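Local atomic coordinates of CELL WALL surface anchor family protein (Streptococcus pneumoniae, PDB entry 2WW8), a protein that probably mediates attachment of the bacterium to host cells as the adhesin of the pneumococcal pilus. Residues 284-289 with 310-314; 682-688 with 718-722. All coordinates share one frame; numbering follows the deposited sequence.

Overall arrangement
The two contacts lie in different parts of a long, multidomain chain, on opposite sides of its centre, with their own centres 81 Å apart and their nearest atoms about 64 Å apart. They follow each other in series: contact 1 is complete before contact 2 begins, and they share no sheet. Contact 1 pairs strands 284-292 and 311-315 in an antiparallel sheet separate from the parallel sheet of the magnesium-binding domain. Contact 2 joins the loop after strand 673-682 to the linker leading into strand 724-730, which pairs with strand 48-55 of a prealbumin-like domain. One contact thus belongs to the probable host-binding end, the other to a junction between the Ig-like region and a prealbumin-like domain, probably part of the stalk.

Contact 1: 284-289 with 310-314; sequences EFTVEK and TSFTT
Val287 and Phe312 form the middle pair of an antiparallel strand pairing, exchanging two backbone hydrogen bonds: Val287 N to Phe312 O, 2.9 Å, and Phe312 N to Val287 O. Phe285 and Thr314 repeat this two-bond pattern nearer the start of 284-289, while at the other end Lys289 N donates to Thr310 O. Thr286 and Thr313 form a non-hydrogen-bonded pair, but their side chains supply what the backbone does not: Thr286 OG1 and Thr313 OG1 are hydrogen-bonded at 2.7 Å. Both side chains project from the same face, and with each OG1 beside its own backbone N (chi1 -64° and -60°) the two hydroxyls are turned toward each other. Threonine suits this place because its branched CB favours extended backbone and its hydroxyl can bridge strands. Glu284 adds an apolar touch, CG against Thr313 CG2 at 3.7 Å.

On the other face, Val287 CG2 reaches Phe312 CB at 4.0 Å, and the ring of Phe312 touches Leu350 and meets Trp305 edge-to-face. Lys289 closes this patch. Its CB lies in the ring plane, 3.9 Å from Phe312 CE2, and CG comes to the same edge, 3.7 Å from CE2. A bend at chi2 (-68°) then turns the chain; CD and CE run on extended, away from the ring, and NZ ends at Asp444 O. A lysine serves here because its methylenes can border an aromatic edge while its amine finds a polar partner. Glu288 faces the other way, pairing with Arg298.

The arrangement is a regular antiparallel strand pair, in a sheet consistent with an arm inserted into an integrin I-like (von Willebrand A) domain.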
# COMPACT_ATOMS: atom_id res chain seq x y z
N GLU A 284 39.05 -3.47 -25.25
CA GLU A 284 40.38 -4.04 -25.07
C GLU A 284 41.42 -2.96 -24.92
O GLU A 284 41.36 -1.98 -25.64
CB GLU A 284 40.75 -4.93 -26.26
CG GLU A 284 41.89 -5.86 -25.92
CD GLU A 284 42.10 -6.89 -27.02
OE1 GLU A 284 41.55 -8.00 -26.94
OE2 GLU A 284 42.79 -6.58 -28.00
N PHE A 285 42.33 -3.10 -23.95
CA PHE A 285 43.37 -2.11 -23.70
C PHE A 285 44.66 -2.80 -23.30
O PHE A 285 44.60 -3.92 -22.80
CB PHE A 285 42.91 -1.15 -22.59
CG PHE A 285 43.72 0.12 -22.58
CD1 PHE A 285 43.63 0.99 -23.67
CD2 PHE A 285 44.58 0.43 -21.54
CE1 PHE A 285 44.39 2.14 -23.72
CE2 PHE A 285 45.37 1.57 -21.58
CZ PHE A 285 45.25 2.45 -22.68
N THR A 286 45.81 -2.14 -23.51
CA THR A 286 47.15 -2.61 -23.19
C THR A 286 47.81 -1.55 -22.29
O THR A 286 47.77 -0.33 -22.59
CB THR A 286 47.96 -2.85 -24.46
OG1 THR A 286 47.37 -3.91 -25.23
CG2 THR A 286 49.42 -3.32 -24.11
N VAL A 287 48.43 -2.03 -21.21
CA VAL A 287 49.32 -1.20 -20.38
C VAL A 287 50.72 -1.83 -20.38
O VAL A 287 50.83 -3.04 -20.59
CB VAL A 287 48.88 -1.03 -18.91
CG1 VAL A 287 47.60 -0.17 -18.87
CG2 VAL A 287 48.71 -2.39 -18.25
N GLU A 288 51.75 -1.01 -20.17
CA GLU A 288 53.09 -1.51 -19.96
C GLU A 288 53.54 -1.32 -18.53
O GLU A 288 53.17 -0.34 -17.86
CB GLU A 288 54.12 -0.88 -20.88
CG GLU A 288 54.04 -1.35 -22.31
CD GLU A 288 55.23 -0.79 -23.13
OE1 GLU A 288 56.36 -0.64 -22.58
OE2 GLU A 288 55.06 -0.50 -24.33
N LYS A 289 54.38 -2.27 -18.10
CA LYS A 289 54.93 -2.21 -16.76
C LYS A 289 56.41 -2.62 -16.77
O LYS A 289 56.90 -3.10 -17.80
CB LYS A 289 54.17 -3.23 -15.91
CG LYS A 289 52.73 -2.86 -15.65
CD LYS A 289 52.56 -1.66 -14.77
CE LYS A 289 51.06 -1.33 -14.79
NZ LYS A 289 50.74 -0.26 -13.76
N THR A 310 56.22 -7.58 -19.95
CA THR A 310 56.35 -6.13 -19.82
C THR A 310 55.07 -5.43 -20.29
O THR A 310 54.94 -4.21 -20.19
CB THR A 310 57.54 -5.65 -20.64
OG1 THR A 310 57.41 -6.13 -21.99
CG2 THR A 310 58.82 -6.25 -19.95
N SER A 311 54.12 -6.19 -20.80
CA SER A 311 52.84 -5.56 -21.10
C SER A 311 51.69 -6.46 -20.76
O SER A 311 51.85 -7.68 -20.63
CB SER A 311 52.80 -5.11 -22.57
OG SER A 311 52.63 -6.22 -23.40
N PHE A 312 50.49 -5.88 -20.61
CA PHE A 312 49.33 -6.65 -20.21
C PHE A 312 48.18 -6.14 -21.08
O PHE A 312 48.05 -4.91 -21.25
CB PHE A 312 48.98 -6.37 -18.73
CG PHE A 312 50.03 -6.85 -17.73
CD1 PHE A 312 50.05 -8.18 -17.29
CD2 PHE A 312 51.05 -6.00 -17.31
CE1 PHE A 312 51.02 -8.66 -16.38
CE2 PHE A 312 52.04 -6.45 -16.43
CZ PHE A 312 52.02 -7.77 -15.95
N THR A 313 47.37 -7.08 -21.56
CA THR A 313 46.26 -6.74 -22.45
C THR A 313 45.00 -7.44 -21.99
O THR A 313 45.01 -8.65 -21.69
CB THR A 313 46.54 -7.17 -23.89
OG1 THR A 313 47.72 -6.47 -24.31
CG2 THR A 313 45.33 -6.77 -24.79
N THR A 314 43.92 -6.69 -21.91
CA THR A 314 42.63 -7.33 -21.56
C THR A 314 41.48 -6.38 -21.86
O THR A 314 41.76 -5.23 -22.14
CB THR A 314 42.56 -7.73 -20.03
OG1 THR A 314 41.33 -8.46 -19.81
CG2 THR A 314 42.54 -6.54 -19.08

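Contact 2: 682-688 with 718-722; sequences LNDEFVS and IRDVR
A type I beta turn, Asn683 to Phe686, in the loop after strand 673-682 and within the Ig-like family region, is gripped by Arg722 from the linker to the next domain. Within the turn, Asn683 OD1 accepts from Glu685 N, an Asx turn that suits asparagine to the first position. Arg722 NH2 donates twice, to Asp684 O at 2.8 Å and to Phe686 O at 2.7 Å. Both acceptors lie near the guanidinium plane, and the second bond uses a lone pair of Phe686 O. The water on Arg722 NH1 also reaches Asp684 O. A bend at chi3 (-97°) turns the guanidinium so that it lies flat on the Phe686 ring, with planes 14° apart and centres 4.2 Å apart, a stacked cation-pi pair. Two bonds and a stack together fix its rotation, and the flat, delocalised cation of arginine fits both roles.

Asp720 takes the opposite ring face, where CB makes a CH-pi contact, leaving its carboxylate to Lys173 and Asn202. Deeper in, Leu682 CB packs on Ile718 CD1, and Tyr692 of strand 692-693 backs both Leu682 and Phe686. Asn124 of the neighbouring domain holds Glu685 O and touches Arg722. A second water lies between the two backbones, 3.1 Å from Val687 O and accepting from Asp720 N at 2.8 Å.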
# COMPACT_ATOMS: atom_id res chain seq x y z
N LEU A 682 -20.73 3.07 10.71
CA LEU A 682 -22.00 3.39 10.07
C LEU A 682 -23.09 3.77 11.08
O LEU A 682 -23.36 3.07 12.06
CB LEU A 682 -22.45 2.22 9.19
CG LEU A 682 -23.71 2.42 8.35
CD1 LEU A 682 -23.60 3.59 7.38
CD2 LEU A 682 -24.00 1.11 7.61
N ASN A 683 -23.72 4.92 10.85
CA ASN A 683 -24.78 5.39 11.71
C ASN A 683 -26.01 4.48 11.69
O ASN A 683 -26.37 3.90 10.66
CB ASN A 683 -25.15 6.81 11.33
CG ASN A 683 -26.24 7.34 12.21
OD1 ASN A 683 -27.42 7.10 11.96
ND2 ASN A 683 -25.86 8.03 13.29
N ASP A 684 -26.67 4.35 12.83
CA ASP A 684 -27.83 3.47 12.95
C ASP A 684 -28.98 3.75 11.99
O ASP A 684 -29.84 2.88 11.87
CB ASP A 684 -28.40 3.52 14.37
CG ASP A 684 -27.65 2.63 15.32
OD1 ASP A 684 -26.72 1.90 14.88
OD2 ASP A 684 -28.03 2.65 16.52
N GLU A 685 -29.03 4.92 11.34
CA GLU A 685 -30.21 5.30 10.55
C GLU A 685 -30.00 4.95 9.08
O GLU A 685 -30.75 5.42 8.22
CB GLU A 685 -30.64 6.77 10.72
CG GLU A 685 -30.88 7.23 12.17
CD GLU A 685 -32.13 6.65 12.82
OE1 GLU A 685 -33.23 6.78 12.24
OE2 GLU A 685 -32.00 6.07 13.93
N PHE A 686 -28.97 4.14 8.80
CA PHE A 686 -28.66 3.75 7.42
C PHE A 686 -29.86 3.24 6.65
O PHE A 686 -30.81 2.69 7.23
CB PHE A 686 -27.56 2.68 7.33
CG PHE A 686 -27.91 1.35 7.96
CD1 PHE A 686 -27.67 1.12 9.32
CD2 PHE A 686 -28.45 0.31 7.20
CE1 PHE A 686 -27.96 -0.10 9.91
CE2 PHE A 686 -28.78 -0.92 7.77
CZ PHE A 686 -28.55 -1.13 9.14
N VAL A 687 -29.79 3.37 5.33
CA VAL A 687 -30.72 2.64 4.48
C VAL A 687 -30.18 1.26 4.13
O VAL A 687 -29.10 1.11 3.60
CB VAL A 687 -31.06 3.44 3.22
CG1 VAL A 687 -31.90 2.63 2.24
CG2 VAL A 687 -31.79 4.74 3.61
N SER A 688 -30.98 0.22 4.37
CA SER A 688 -30.54 -1.14 4.08
C SER A 688 -29.92 -1.28 2.68
O SER A 688 -30.51 -0.81 1.73
CB SER A 688 -31.75 -2.08 4.27
OG SER A 688 -31.32 -3.37 4.65
N ILE A 718 -19.17 1.96 2.77
CA ILE A 718 -19.59 0.87 3.65
C ILE A 718 -21.11 0.82 3.62
O ILE A 718 -21.77 1.84 3.33
CB ILE A 718 -19.07 1.05 5.10
CG1 ILE A 718 -19.61 2.36 5.70
CG2 ILE A 718 -17.52 0.98 5.12
CD1 ILE A 718 -19.31 2.55 7.18
N ARG A 719 -21.64 -0.38 3.89
CA ARG A 719 -23.09 -0.54 4.00
C ARG A 719 -23.45 -1.59 5.03
O ARG A 719 -22.57 -2.27 5.57
CB ARG A 719 -23.69 -0.99 2.66
CG ARG A 719 -23.12 -2.34 2.24
CD ARG A 719 -23.95 -2.92 1.13
NE ARG A 719 -23.41 -4.15 0.59
CZ ARG A 719 -24.06 -4.88 -0.30
NH1 ARG A 719 -25.25 -4.45 -0.71
NH2 ARG A 719 -23.54 -6.00 -0.77
N ASP A 720 -24.75 -1.73 5.30
CA ASP A 720 -25.27 -2.84 6.10
C ASP A 720 -26.67 -3.17 5.59
O ASP A 720 -27.22 -2.41 4.79
CB ASP A 720 -25.33 -2.54 7.61
CG ASP A 720 -25.41 -3.81 8.47
OD1 ASP A 720 -25.24 -4.94 7.96
OD2 ASP A 720 -25.65 -3.68 9.68
N VAL A 721 -27.22 -4.30 6.04
CA VAL A 721 -28.57 -4.71 5.63
C VAL A 721 -29.40 -4.77 6.90
O VAL A 721 -28.97 -5.36 7.90
CB VAL A 721 -28.60 -6.05 4.85
CG1 VAL A 721 -28.00 -7.20 5.65
CG2 VAL A 721 -30.03 -6.45 4.46
N ARG A 722 -30.56 -4.11 6.91
CA ARG A 722 -31.29 -4.00 8.15
C ARG A 722 -31.98 -5.32 8.50
O ARG A 722 -32.44 -6.04 7.61
CB ARG A 722 -32.28 -2.87 8.01
CG ARG A 722 -32.62 -2.20 9.30
CD ARG A 722 -33.45 -1.03 8.84
NE ARG A 722 -32.65 0.18 8.75
CZ ARG A 722 -32.11 0.73 9.83
NH1 ARG A 722 -32.32 0.13 11.00
NH2 ARG A 722 -31.38 1.83 9.75
O HOH W 1 -30.35 0.00 13.24
O HOH W 2 -26.15 0.55 4.46